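Bifunctional protein PutA (Bdellovibrio bacteriovorus, PDB 5UR2) probably carries out both steps of proline breakdown to glutamate, joining a flavin-dependent proline dehydrogenase and an NAD-dependent glutamate semialdehyde dehydrogenase in one chain. Local coordinates at residues S8-R13 with T359-M364; A27-K32 with Y383-P388; S330-E335 with K445-G450; H355-L360 with E427-G432. One frame throughout, in Å; residues are numbered along the deposited sequence.

Contact 1: S8-R13 with T359-M364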
# COMPACT_ATOMS: atom_id res chain seq x y z
N SER B 8 14.97 -4.05 58.68
CA SER B 8 15.07 -5.34 59.36
C SER B 8 13.96 -5.53 60.39
O SER B 8 13.51 -6.65 60.61
CB SER B 8 16.44 -5.49 60.01
OG SER B 8 16.32 -5.37 61.42
N GLN B 9 13.55 -4.46 61.07
CA GLN B 9 12.47 -4.60 62.05
C GLN B 9 11.12 -4.80 61.37
O GLN B 9 10.25 -5.51 61.90
CB GLN B 9 12.42 -3.39 62.97
CG GLN B 9 13.75 -3.04 63.61
CD GLN B 9 13.62 -1.95 64.66
OE1 GLN B 9 12.64 -1.89 65.41
NE2 GLN B 9 14.62 -1.08 64.72
N ILE B 10 10.91 -4.17 60.22
CA ILE B 10 9.68 -4.40 59.46
C ILE B 10 9.61 -5.85 58.99
O ILE B 10 8.59 -6.53 59.16
CB ILE B 10 9.58 -3.39 58.30
CG1 ILE B 10 9.40 -1.99 58.88
CG2 ILE B 10 8.43 -3.75 57.37
CD1 ILE B 10 9.48 -0.90 57.86
N VAL B 11 10.72 -6.37 58.44
CA VAL B 11 10.75 -7.76 58.00
C VAL B 11 10.40 -8.69 59.16
O VAL B 11 9.67 -9.68 58.98
CB VAL B 11 12.12 -8.11 57.39
CG1 VAL B 11 12.27 -9.62 57.22
CG2 VAL B 11 12.27 -7.44 56.04
N SER B 12 10.91 -8.40 60.36
CA SER B 12 10.60 -9.22 61.52
C SER B 12 9.11 -9.21 61.84
O SER B 12 8.54 -10.26 62.18
CB SER B 12 11.41 -8.75 62.74
OG SER B 12 12.79 -8.91 62.50
N ARG B 13 8.48 -8.04 61.79
CA ARG B 13 7.05 -7.98 62.08
C ARG B 13 6.25 -8.77 61.05
O ARG B 13 5.29 -9.47 61.41
CB ARG B 13 6.58 -6.53 62.13
CG ARG B 13 5.10 -6.39 62.42
CD ARG B 13 4.79 -6.98 63.78
NE ARG B 13 5.68 -6.45 64.81
CZ ARG B 13 5.45 -5.35 65.51
NH1 ARG B 13 4.33 -4.66 65.32
NH2 ARG B 13 6.33 -4.95 66.43
N THR B 359 3.08 -4.16 53.59
CA THR B 359 2.49 -2.84 53.82
C THR B 359 1.97 -2.71 55.25
O THR B 359 2.24 -1.71 55.94
CB THR B 359 1.35 -2.61 52.83
OG1 THR B 359 1.83 -2.80 51.49
CG2 THR B 359 0.77 -1.18 52.98
N LEU B 360 1.20 -3.69 55.70
CA LEU B 360 0.66 -3.64 57.06
C LEU B 360 1.77 -3.60 58.11
O LEU B 360 1.68 -2.84 59.08
CB LEU B 360 -0.26 -4.84 57.29
CG LEU B 360 -1.49 -4.94 56.37
CD1 LEU B 360 -2.19 -6.29 56.51
CD2 LEU B 360 -2.46 -3.83 56.69
N ALA B 361 2.81 -4.43 57.94
CA ALA B 361 3.89 -4.48 58.93
C ALA B 361 4.68 -3.18 58.96
O ALA B 361 5.11 -2.74 60.03
CB ALA B 361 4.83 -5.66 58.63
N ALA B 362 4.90 -2.56 57.80
CA ALA B 362 5.58 -1.26 57.78
C ALA B 362 4.77 -0.21 58.53
O ALA B 362 5.31 0.53 59.36
CB ALA B 362 5.82 -0.83 56.33
N CYS B 363 3.46 -0.16 58.29
CA CYS B 363 2.63 0.79 59.01
C CYS B 363 2.73 0.57 60.52
O CYS B 363 2.85 1.53 61.29
CB CYS B 363 1.18 0.68 58.54
SG CYS B 363 0.90 1.27 56.85
N MET B 364 2.70 -0.69 60.96
CA MET B 364 2.75 -0.97 62.39
C MET B 364 4.02 -0.41 63.00
O MET B 364 3.99 0.20 64.07
CB MET B 364 2.68 -2.47 62.65
CG MET B 364 1.34 -3.11 62.36
SD MET B 364 1.44 -4.90 62.52
CE MET B 364 -0.25 -5.34 62.11
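I10 and R13, about one helical turn apart on helix 6-22, meet A361, A362 and M364 of helix 357-369. The axes of the two short segments approach to 8.4 Å with 122° between their N-to-C directions, a close helix-helix packing in which the small A361 and A362 side chains let I10 reach the backbone. I10 is met first: its CA lies 5.4 Å from that of A362, and CG2, anti to the backbone N, comes down on the A362 backbone, 3.7 Å from A362 N. On the other branch, CG1 leads to CD1, 4.0 Å from A362 CB. The I10 carbonyl takes part as well, with O facing A361 CB. At R13, CG anti to the backbone N (chi1 -180°) sets that methylene 3.9 Å from A361 CB. The chain then bends at chi2 and chi3 and crosses the M364 side chain at about a right angle, with NH1 3.8 Å from M364 CB. The chemistry implies that the PutA N-terminal helix docks on this proline dehydrogenase barrel helix by van der Waals contact, while the charge of R13 is answered outside the two segments, NH1 forming a salt bridge to E368.

Contact 2: A27-K32 with Y383-P388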
# COMPACT_ATOMS: atom_id res chain seq x y z
N ALA B 27 -9.83 -20.14 55.21
CA ALA B 27 -9.61 -20.52 53.82
C ALA B 27 -9.02 -19.37 53.02
O ALA B 27 -9.26 -18.19 53.30
CB ALA B 27 -10.92 -20.96 53.16
N SER B 28 -8.25 -19.72 52.00
CA SER B 28 -7.74 -18.75 51.04
C SER B 28 -8.64 -18.70 49.82
O SER B 28 -9.12 -19.74 49.34
CB SER B 28 -6.30 -19.08 50.61
OG SER B 28 -5.84 -18.17 49.62
N ILE B 29 -8.86 -17.49 49.31
CA ILE B 29 -9.58 -17.27 48.06
C ILE B 29 -8.97 -18.05 46.91
O ILE B 29 -9.63 -18.30 45.90
CB ILE B 29 -9.63 -15.75 47.76
CG1 ILE B 29 -11.07 -15.29 47.60
CG2 ILE B 29 -8.77 -15.36 46.55
CD1 ILE B 29 -11.80 -15.28 48.91
N PHE B 30 -7.70 -18.43 47.02
CA PHE B 30 -6.99 -19.10 45.95
C PHE B 30 -7.16 -20.61 45.95
O PHE B 30 -6.72 -21.26 44.99
CB PHE B 30 -5.49 -18.76 46.02
CG PHE B 30 -5.19 -17.37 45.59
CD1 PHE B 30 -5.20 -16.33 46.50
CD2 PHE B 30 -4.93 -17.09 44.26
CE1 PHE B 30 -4.93 -15.03 46.10
CE2 PHE B 30 -4.67 -15.80 43.86
CZ PHE B 30 -4.67 -14.77 44.78
N SER B 31 -7.80 -21.17 46.98
CA SER B 31 -7.98 -22.62 47.09
C SER B 31 -8.66 -23.17 45.84
O SER B 31 -9.77 -22.75 45.49
CB SER B 31 -8.81 -22.95 48.34
N LYS B 32 -7.99 -24.10 45.16
CA LYS B 32 -8.60 -24.78 44.03
C LYS B 32 -9.60 -25.85 44.46
O LYS B 32 -9.99 -26.68 43.62
CB LYS B 32 -7.51 -25.40 43.13
CG LYS B 32 -6.66 -24.38 42.38
CD LYS B 32 -5.50 -25.07 41.65
CE LYS B 32 -4.72 -25.98 42.61
NZ LYS B 32 -3.51 -26.62 42.02
N TYR B 383 -14.49 -7.18 52.47
CA TYR B 383 -15.23 -8.35 52.93
C TYR B 383 -14.92 -9.57 52.06
O TYR B 383 -14.84 -9.47 50.83
CB TYR B 383 -16.73 -8.04 52.93
CG TYR B 383 -17.65 -9.21 53.21
CD1 TYR B 383 -17.86 -9.69 54.50
CD2 TYR B 383 -18.31 -9.84 52.16
CE1 TYR B 383 -18.70 -10.77 54.73
CE2 TYR B 383 -19.14 -10.92 52.37
CZ TYR B 383 -19.34 -11.38 53.66
OH TYR B 383 -20.18 -12.44 53.84
N GLY B 384 -14.67 -10.72 52.72
CA GLY B 384 -14.38 -11.96 52.02
C GLY B 384 -12.96 -12.13 51.53
O GLY B 384 -12.62 -13.22 51.04
N MET B 385 -12.11 -11.11 51.64
CA MET B 385 -10.73 -11.15 51.16
C MET B 385 -9.79 -11.37 52.34
O MET B 385 -10.02 -10.86 53.43
CB MET B 385 -10.34 -9.85 50.45
CG MET B 385 -10.81 -9.73 49.04
SD MET B 385 -10.11 -11.05 48.04
CE MET B 385 -8.41 -10.59 48.12
N ALA B 386 -8.73 -12.15 52.10
CA ALA B 386 -7.60 -12.23 53.03
C ALA B 386 -8.03 -12.66 54.42
O ALA B 386 -7.54 -12.14 55.43
CB ALA B 386 -6.85 -10.89 53.10
N GLU B 387 -8.95 -13.62 54.49
CA GLU B 387 -9.42 -14.15 55.77
C GLU B 387 -8.30 -14.54 56.74
O GLU B 387 -8.39 -14.18 57.93
CB GLU B 387 -10.34 -15.35 55.50
CG GLU B 387 -11.74 -14.93 55.12
CD GLU B 387 -12.30 -13.88 56.06
OE1 GLU B 387 -12.30 -14.16 57.29
OE2 GLU B 387 -12.69 -12.79 55.59
N PRO B 388 -7.25 -15.26 56.33
CA PRO B 388 -6.22 -15.61 57.33
C PRO B 388 -5.47 -14.39 57.85
O PRO B 388 -5.12 -14.35 59.03
CB PRO B 388 -5.28 -16.55 56.55
CG PRO B 388 -6.02 -16.94 55.34
CD PRO B 388 -6.91 -15.80 55.00
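A27 and I29 run past E387 and M385 with backbones well separated, their CA atoms 6.7 Å apart for A27-E387 and 7.0 Å for I29-M385. Segment 27-32 is a loop that folds into a type I turn from S28 to S31. An ST turn lies within it, S28 OG accepting from F30 N at 3.2 Å, and the same oxygen sits in plane at the edge of the F30 ring. The opposing segment leaves barrel strand 379-382 through G384, whose positive phi (81°) favours glycine, and A386 takes the N-cap position of helix 387-395.

Among the closer approaches, A27 O faces carbon: E387 CB lies 3.8 Å from it, and P388 CD is at a like distance. The E387 carboxylate turns elsewhere, OE2 forming a salt bridge with K390. M385 starts away from the loop, but its chain folds back and brings SD to 4.4 Å from I29 CG1. I29 CD1 is modelled 3.1 Å from G384 O, short for carbon and oxygen; with chi1 at -123°, off a staggered value, its exact place is doubtful. I29 packs further on Y36, M40 and M116.

The chemistry implies that the loop joining helices 6-22 and 35-45 lies against the exit of a barrel strand by van der Waals contact, with the A27 carbonyl oxygen on carbon and one side-chain pair, I29 with M385, rather than by polar bonds between the segments.

Contact 3: S330-E335 with K445-G450. With P5F (N-propargylglycine-modified flavin adenine dinucleotide), chain F.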
# COMPACT_ATOMS: atom_id res chain seq x y z
N SER B 330 4.26 2.05 43.68
CA SER B 330 3.03 2.25 44.45
C SER B 330 3.22 1.85 45.91
O SER B 330 2.84 2.60 46.82
CB SER B 330 1.89 1.46 43.82
OG SER B 330 1.57 1.98 42.55
N ASP B 331 3.82 0.68 46.16
CA ASP B 331 4.08 0.26 47.53
C ASP B 331 4.95 1.27 48.25
O ASP B 331 4.63 1.72 49.36
CB ASP B 331 4.77 -1.11 47.54
CG ASP B 331 3.86 -2.26 47.05
OD1 ASP B 331 2.62 -2.11 46.99
OD2 ASP B 331 4.42 -3.33 46.75
N ALA B 332 6.04 1.71 47.60
CA ALA B 332 6.97 2.63 48.25
C ALA B 332 6.29 3.96 48.55
O ALA B 332 6.49 4.54 49.62
CB ALA B 332 8.21 2.85 47.39
N ASN B 333 5.49 4.45 47.60
CA ASN B 333 4.76 5.69 47.82
C ASN B 333 3.71 5.52 48.92
O ASN B 333 3.46 6.45 49.70
CB ASN B 333 4.10 6.13 46.51
CG ASN B 333 3.53 7.52 46.61
OD1 ASN B 333 4.28 8.49 46.75
ND2 ASN B 333 2.21 7.63 46.55
N TYR B 334 3.08 4.34 49.00
CA TYR B 334 2.14 4.08 50.09
C TYR B 334 2.83 4.25 51.43
O TYR B 334 2.32 4.95 52.32
CB TYR B 334 1.56 2.66 49.96
CG TYR B 334 0.38 2.38 50.89
CD1 TYR B 334 0.56 2.21 52.26
CD2 TYR B 334 -0.91 2.27 50.37
CE1 TYR B 334 -0.53 1.95 53.10
CE2 TYR B 334 -1.98 2.02 51.19
CZ TYR B 334 -1.80 1.86 52.56
OH TYR B 334 -2.90 1.61 53.35
N GLU B 335 4.00 3.63 51.59
CA GLU B 335 4.69 3.71 52.87
C GLU B 335 5.12 5.14 53.17
O GLU B 335 5.02 5.60 54.31
CB GLU B 335 5.86 2.72 52.89
CG GLU B 335 5.36 1.26 52.90
CD GLU B 335 6.46 0.20 53.03
OE1 GLU B 335 7.59 0.50 53.44
OE2 GLU B 335 6.15 -0.97 52.71
N LYS B 445 10.30 -7.62 51.38
CA LYS B 445 11.42 -6.73 51.10
C LYS B 445 10.94 -5.28 50.95
O LYS B 445 9.77 -5.01 50.64
CB LYS B 445 12.17 -7.15 49.84
CG LYS B 445 11.54 -6.60 48.55
CD LYS B 445 12.39 -6.93 47.33
CE LYS B 445 11.93 -6.14 46.10
NZ LYS B 445 10.55 -6.50 45.66
N ASP B 446 11.86 -4.37 51.16
CA ASP B 446 11.56 -2.95 51.08
C ASP B 446 11.26 -2.57 49.63
O ASP B 446 12.14 -2.70 48.77
CB ASP B 446 12.75 -2.15 51.64
CG ASP B 446 12.54 -0.64 51.62
OD1 ASP B 446 11.45 -0.18 51.23
OD2 ASP B 446 13.47 0.08 52.03
N PRO B 447 10.04 -2.10 49.32
CA PRO B 447 9.74 -1.71 47.93
C PRO B 447 10.63 -0.60 47.41
O PRO B 447 10.82 -0.49 46.19
CB PRO B 447 8.28 -1.26 47.99
CG PRO B 447 8.08 -0.86 49.44
CD PRO B 447 8.92 -1.82 50.23
N ALA B 448 11.18 0.22 48.32
CA ALA B 448 12.09 1.29 47.94
C ALA B 448 13.47 0.78 47.55
O ALA B 448 14.22 1.51 46.89
CB ALA B 448 12.23 2.32 49.06
N GLN B 449 13.82 -0.46 47.90
CA GLN B 449 15.16 -0.96 47.63
C GLN B 449 15.36 -1.17 46.13
O GLN B 449 14.59 -1.89 45.48
CB GLN B 449 15.41 -2.27 48.38
CG GLN B 449 16.67 -3.01 47.90
CD GLN B 449 16.99 -4.26 48.71
OE1 GLN B 449 16.22 -5.22 48.75
NE2 GLN B 449 18.15 -4.26 49.34
N GLY B 450 16.40 -0.54 45.58
CA GLY B 450 16.64 -0.62 44.16
C GLY B 450 15.52 -0.07 43.31
O GLY B 450 15.42 -0.41 42.13
PA P5F F . -1.22 -5.15 46.70
O1A P5F F . -0.04 -4.97 47.71
O2A P5F F . -1.22 -6.33 45.86
O5B P5F F . -1.33 -4.07 45.65
C5B P5F F . -2.05 -4.18 44.43
C4B P5F F . -2.20 -2.77 43.83
O4B P5F F . -1.01 -2.26 43.29
C3B P5F F . -3.20 -2.60 42.73
O3B P5F F . -4.50 -2.55 43.19
C2B P5F F . -2.78 -1.34 42.10
O2B P5F F . -3.27 -0.27 42.84
C1B P5F F . -1.30 -1.38 42.24
N9A P5F F . -0.61 -1.86 41.06
C8A P5F F . -0.77 -3.07 40.41
N7A P5F F . 0.09 -3.12 39.38
C5A P5F F . 0.84 -1.95 39.33
C6A P5F F . 1.83 -1.45 38.49
N6A P5F F . 2.32 -2.22 37.38
N1A P5F F . 2.36 -0.22 38.71
C2A P5F F . 1.94 0.54 39.74
N3A P5F F . 0.95 0.09 40.57
C4A P5F F . 0.40 -1.12 40.40
N1 P5F F . -9.42 1.77 45.50
C2 P5F F . -9.69 3.07 44.93
O2 P5F F . -8.96 3.47 43.83
N3 P5F F . -10.68 3.93 45.50
C4 P5F F . -11.44 3.56 46.64
O4 P5F F . -12.40 4.45 47.15
C4X P5F F . -11.16 2.18 47.23
N5 P5F F . -11.98 1.63 48.31
C5X P5F F . -11.36 0.53 49.09
C6 P5F F . -11.81 0.27 50.49
C7 P5F F . -11.17 -0.73 51.26
C7M P5F F . -11.63 -0.98 52.68
C8 P5F F . -10.09 -1.49 50.71
C8M P5F F . -9.38 -2.55 51.50
C9 P5F F . -9.66 -1.24 49.38
C9A P5F F . -10.33 -0.20 48.56
N10 P5F F . -9.87 0.06 47.20
C10 P5F F . -10.19 1.35 46.65
C1' P5F F . -8.96 -0.85 46.47
C2' P5F F . -7.49 -0.63 46.83
O2' P5F F . -7.10 0.60 46.34
C3' P5F F . -6.53 -1.71 46.32
O3' P5F F . -6.58 -1.71 44.94
C4' P5F F . -6.84 -3.12 46.80
O4' P5F F . -7.45 -3.01 48.03
C5' P5F F . -5.64 -4.09 46.80
O5' P5F F . -4.43 -3.50 47.23
P P5F F . -3.33 -4.20 48.20
O1P P5F F . -2.44 -3.27 49.10
O2P P5F F . -4.24 -5.27 48.91
O3P P5F F . -2.62 -5.30 47.20
C21 P5F F . -14.15 1.40 46.87
C22 P5F F . -13.09 1.57 47.70
C23 P5F F . -14.78 2.59 46.13
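P447 packs its ring on D331, A332 and E335 of helix 327-343, a helix of the proline dehydrogenase TIM barrel, while its own chain makes a type I turn from D446 to Q449. The van der Waals contacts centre on P447 CB, which is 3.5 Å from D331 CB and 3.7 Å from A332 N. A332 CB bridges onward to the next residue, 4.4 Å from A448 CB. E335, its CG beside the backbone N and its chain extended (chi2 -176°), meets the ring tip to tip, the carboxylate oxygen OE2 resting 3.8 Å from the ring carbon P447 CG.

Charge comes next. E335 OE1 and D446 OD1 stand 4.5 Å apart, an approach of like charges probably eased by R358, which forms a salt bridge to E335 and a long, weak ion pair to D446. D331 is held by salt bridges to K303 and K327.

The turn has its own polar bond: D446 OD1 accepts from A448 N at 2.9 Å, an Asx turn in which the donor stands 63° out of the carboxylate plane. Another polar bond ties the helix to the modified flavin cofactor. S330 OG, beside the backbone N at chi1 -66°, donates to adenine N3A of P5F at 2.8 Å.

Contact 4: H355-L360 with E427-G432. With P5F (N-propargylglycine-modified flavin adenine dinucleotide), chain F.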
# COMPACT_ATOMS: atom_id res chain seq x y z
N HIS B 355 -4.34 -5.49 51.91
CA HIS B 355 -4.21 -6.90 52.27
C HIS B 355 -2.76 -7.39 52.25
O HIS B 355 -2.52 -8.59 52.44
CB HIS B 355 -5.07 -7.77 51.35
CG HIS B 355 -6.46 -7.27 51.16
ND1 HIS B 355 -6.81 -6.37 50.17
CD2 HIS B 355 -7.60 -7.50 51.87
CE1 HIS B 355 -8.10 -6.10 50.26
NE2 HIS B 355 -8.60 -6.77 51.28
N ASN B 356 -1.81 -6.49 52.05
CA ASN B 356 -0.40 -6.82 51.85
C ASN B 356 0.30 -6.82 53.20
O ASN B 356 0.34 -5.79 53.88
CB ASN B 356 0.18 -5.78 50.88
CG ASN B 356 1.66 -5.97 50.57
OD1 ASN B 356 2.44 -6.35 51.43
ND2 ASN B 356 2.04 -5.68 49.33
N VAL B 357 0.87 -7.98 53.59
CA VAL B 357 1.48 -8.11 54.91
C VAL B 357 2.69 -7.19 55.05
O VAL B 357 2.92 -6.62 56.13
CB VAL B 357 1.84 -9.58 55.21
CG1 VAL B 357 2.72 -9.68 56.46
CG2 VAL B 357 0.58 -10.39 55.43
N ARG B 358 3.48 -7.01 53.98
CA ARG B 358 4.58 -6.04 54.01
C ARG B 358 4.07 -4.64 54.35
O ARG B 358 4.56 -4.00 55.30
CB ARG B 358 5.33 -6.03 52.68
CG ARG B 358 6.14 -4.75 52.41
CD ARG B 358 7.35 -4.61 53.33
NE ARG B 358 7.83 -3.22 53.40
CZ ARG B 358 9.04 -2.86 53.83
NH1 ARG B 358 9.91 -3.79 54.23
NH2 ARG B 358 9.39 -1.58 53.87
N THR B 359 3.08 -4.16 53.59
CA THR B 359 2.49 -2.84 53.82
C THR B 359 1.97 -2.71 55.25
O THR B 359 2.24 -1.71 55.94
CB THR B 359 1.35 -2.61 52.83
OG1 THR B 359 1.83 -2.80 51.49
CG2 THR B 359 0.77 -1.18 52.98
N LEU B 360 1.20 -3.69 55.70
CA LEU B 360 0.66 -3.64 57.06
C LEU B 360 1.77 -3.60 58.11
O LEU B 360 1.68 -2.84 59.08
CB LEU B 360 -0.26 -4.84 57.29
CG LEU B 360 -1.49 -4.94 56.37
CD1 LEU B 360 -2.19 -6.29 56.51
CD2 LEU B 360 -2.46 -3.83 56.69
N GLU B 427 0.94 -8.63 39.56
CA GLU B 427 1.54 -7.82 40.61
C GLU B 427 0.86 -7.98 41.96
O GLU B 427 1.23 -7.28 42.90
CB GLU B 427 1.51 -6.34 40.21
CG GLU B 427 2.09 -6.06 38.84
CD GLU B 427 3.55 -6.46 38.74
OE1 GLU B 427 4.24 -6.49 39.79
OE2 GLU B 427 4.01 -6.72 37.62
N SER B 428 -0.14 -8.85 42.07
CA SER B 428 -0.88 -8.98 43.32
C SER B 428 -0.01 -9.61 44.41
O SER B 428 0.58 -10.67 44.22
CB SER B 428 -2.13 -9.82 43.10
OG SER B 428 -2.66 -10.26 44.34
N TRP B 429 0.07 -8.95 45.57
CA TRP B 429 0.84 -9.51 46.67
C TRP B 429 0.25 -10.84 47.15
O TRP B 429 0.99 -11.79 47.43
CB TRP B 429 0.93 -8.52 47.84
CG TRP B 429 1.91 -8.97 48.89
CD1 TRP B 429 3.24 -8.65 48.96
CD2 TRP B 429 1.65 -9.82 50.01
NE1 TRP B 429 3.82 -9.25 50.05
CE2 TRP B 429 2.87 -9.98 50.71
CE3 TRP B 429 0.51 -10.47 50.49
CZ2 TRP B 429 2.98 -10.75 51.87
CZ3 TRP B 429 0.62 -11.25 51.65
CH2 TRP B 429 1.85 -11.38 52.32
N LEU B 430 -1.08 -10.91 47.25
CA LEU B 430 -1.74 -12.14 47.70
C LEU B 430 -1.50 -13.28 46.72
O LEU B 430 -1.30 -14.43 47.14
CB LEU B 430 -3.24 -11.91 47.86
CG LEU B 430 -3.62 -11.12 49.10
CD1 LEU B 430 -5.08 -10.76 49.00
CD2 LEU B 430 -3.34 -11.94 50.34
N ARG B 431 -1.54 -12.99 45.42
CA ARG B 431 -1.22 -14.04 44.46
C ARG B 431 0.21 -14.53 44.64
O ARG B 431 0.47 -15.74 44.62
CB ARG B 431 -1.43 -13.54 43.03
CG ARG B 431 -0.90 -14.54 42.02
CD ARG B 431 -0.93 -14.03 40.61
NE ARG B 431 -0.11 -14.87 39.74
CZ ARG B 431 -0.17 -14.86 38.41
NH1 ARG B 431 -1.03 -14.07 37.79
NH2 ARG B 431 0.62 -15.66 37.71
N GLY B 432 1.15 -13.61 44.84
CA GLY B 432 2.53 -14.03 45.02
C GLY B 432 2.71 -14.96 46.20
O GLY B 432 3.50 -15.91 46.15
PA P5F F . -1.22 -5.15 46.70
O1A P5F F . -0.04 -4.97 47.71
O2A P5F F . -1.22 -6.33 45.86
O5B P5F F . -1.33 -4.07 45.65
C5B P5F F . -2.05 -4.18 44.43
C4B P5F F . -2.20 -2.77 43.83
O4B P5F F . -1.01 -2.26 43.29
C3B P5F F . -3.20 -2.60 42.73
O3B P5F F . -4.50 -2.55 43.19
C2B P5F F . -2.78 -1.34 42.10
O2B P5F F . -3.27 -0.27 42.84
C1B P5F F . -1.30 -1.38 42.24
N9A P5F F . -0.61 -1.86 41.06
C8A P5F F . -0.77 -3.07 40.41
N7A P5F F . 0.09 -3.12 39.38
C5A P5F F . 0.84 -1.95 39.33
C6A P5F F . 1.83 -1.45 38.49
N6A P5F F . 2.32 -2.22 37.38
N1A P5F F . 2.36 -0.22 38.71
C2A P5F F . 1.94 0.54 39.74
N3A P5F F . 0.95 0.09 40.57
C4A P5F F . 0.40 -1.12 40.40
N1 P5F F . -9.42 1.77 45.50
C2 P5F F . -9.69 3.07 44.93
O2 P5F F . -8.96 3.47 43.83
N3 P5F F . -10.68 3.93 45.50
C4 P5F F . -11.44 3.56 46.64
O4 P5F F . -12.40 4.45 47.15
C4X P5F F . -11.16 2.18 47.23
N5 P5F F . -11.98 1.63 48.31
C5X P5F F . -11.36 0.53 49.09
C6 P5F F . -11.81 0.27 50.49
C7 P5F F . -11.17 -0.73 51.26
C7M P5F F . -11.63 -0.98 52.68
C8 P5F F . -10.09 -1.49 50.71
C8M P5F F . -9.38 -2.55 51.50
C9 P5F F . -9.66 -1.24 49.38
C9A P5F F . -10.33 -0.20 48.56
N10 P5F F . -9.87 0.06 47.20
C10 P5F F . -10.19 1.35 46.65
C1' P5F F . -8.96 -0.85 46.47
C2' P5F F . -7.49 -0.63 46.83
O2' P5F F . -7.10 0.60 46.34
C3' P5F F . -6.53 -1.71 46.32
O3' P5F F . -6.58 -1.71 44.94
C4' P5F F . -6.84 -3.12 46.80
O4' P5F F . -7.45 -3.01 48.03
C5' P5F F . -5.64 -4.09 46.80
O5' P5F F . -4.43 -3.50 47.23
P P5F F . -3.33 -4.20 48.20
O1P P5F F . -2.44 -3.27 49.10
O2P P5F F . -4.24 -5.27 48.91
O3P P5F F . -2.62 -5.30 47.20
C21 P5F F . -14.15 1.40 46.87
C22 P5F F . -13.09 1.57 47.70
C23 P5F F . -14.78 2.59 46.13
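N356 and W429 stack, amide against indole, with their planes 30° apart and N356 CG 3.4 Å from W429 CG. N356 OD1 sits above the ring, offset toward its rim, and V357 N lies over the same face. The apolar contacts extend this packing: V357 CB is 3.4 Å from W429 CH2, and H355 CB is 3.8 Å from L430 CD1.

Hydrogen bonds hold the P5F diphosphate from both segments. H355 grips O2P twice, through its backbone N at 3.0 Å and through ND1 at 3.1 Å, the oxygen lying in the imidazole plane at its edge. CG of N356 is anti to the backbone N (chi1 179°), and its ND2 donates to O1A at 2.7 Å. W429 N, in the first turn of helix 429-434, gives O2A a nearly straight bond of 2.9 Å (177°). With H355 and N356 just before helix 357-369, two helix starts meet the diphosphate, whose negative charge their dipoles would probably stabilise.

N356 OD1 caps T359 N, the donor above the amide plane, and S428 OG caps R431 N.

H355 NE2 is hydrogen-bonded to L382 N at the end of barrel strand 379-382, W429 NE1 to L443 O in the last turn of helix 440-444, and V357 touches I17 and L18 of helix 6-22.

Helix 357-369 ties contacts 1 and 4 together: they share T359 and L360, and I10 CG2 of contact 1 lies 3.5 Å from R358 NH1 of contact 4. R358 also joins contact 4 to contact 3, with NH2 2.8 Å from E335 OE1 in a salt bridge; their centres are about 12 Å apart. Contact 2 meets contact 4 as well, M385 CE lying 3.4 Å from L430 CD1. Both contacts 3 and 4 bind P5F, at its adenine and diphosphate respectively. Contacts 1 and 2, the two N-terminal attachments, stay back from it: the side chains of A362 and M385 lie about 11 and 7 Å from the cofactor.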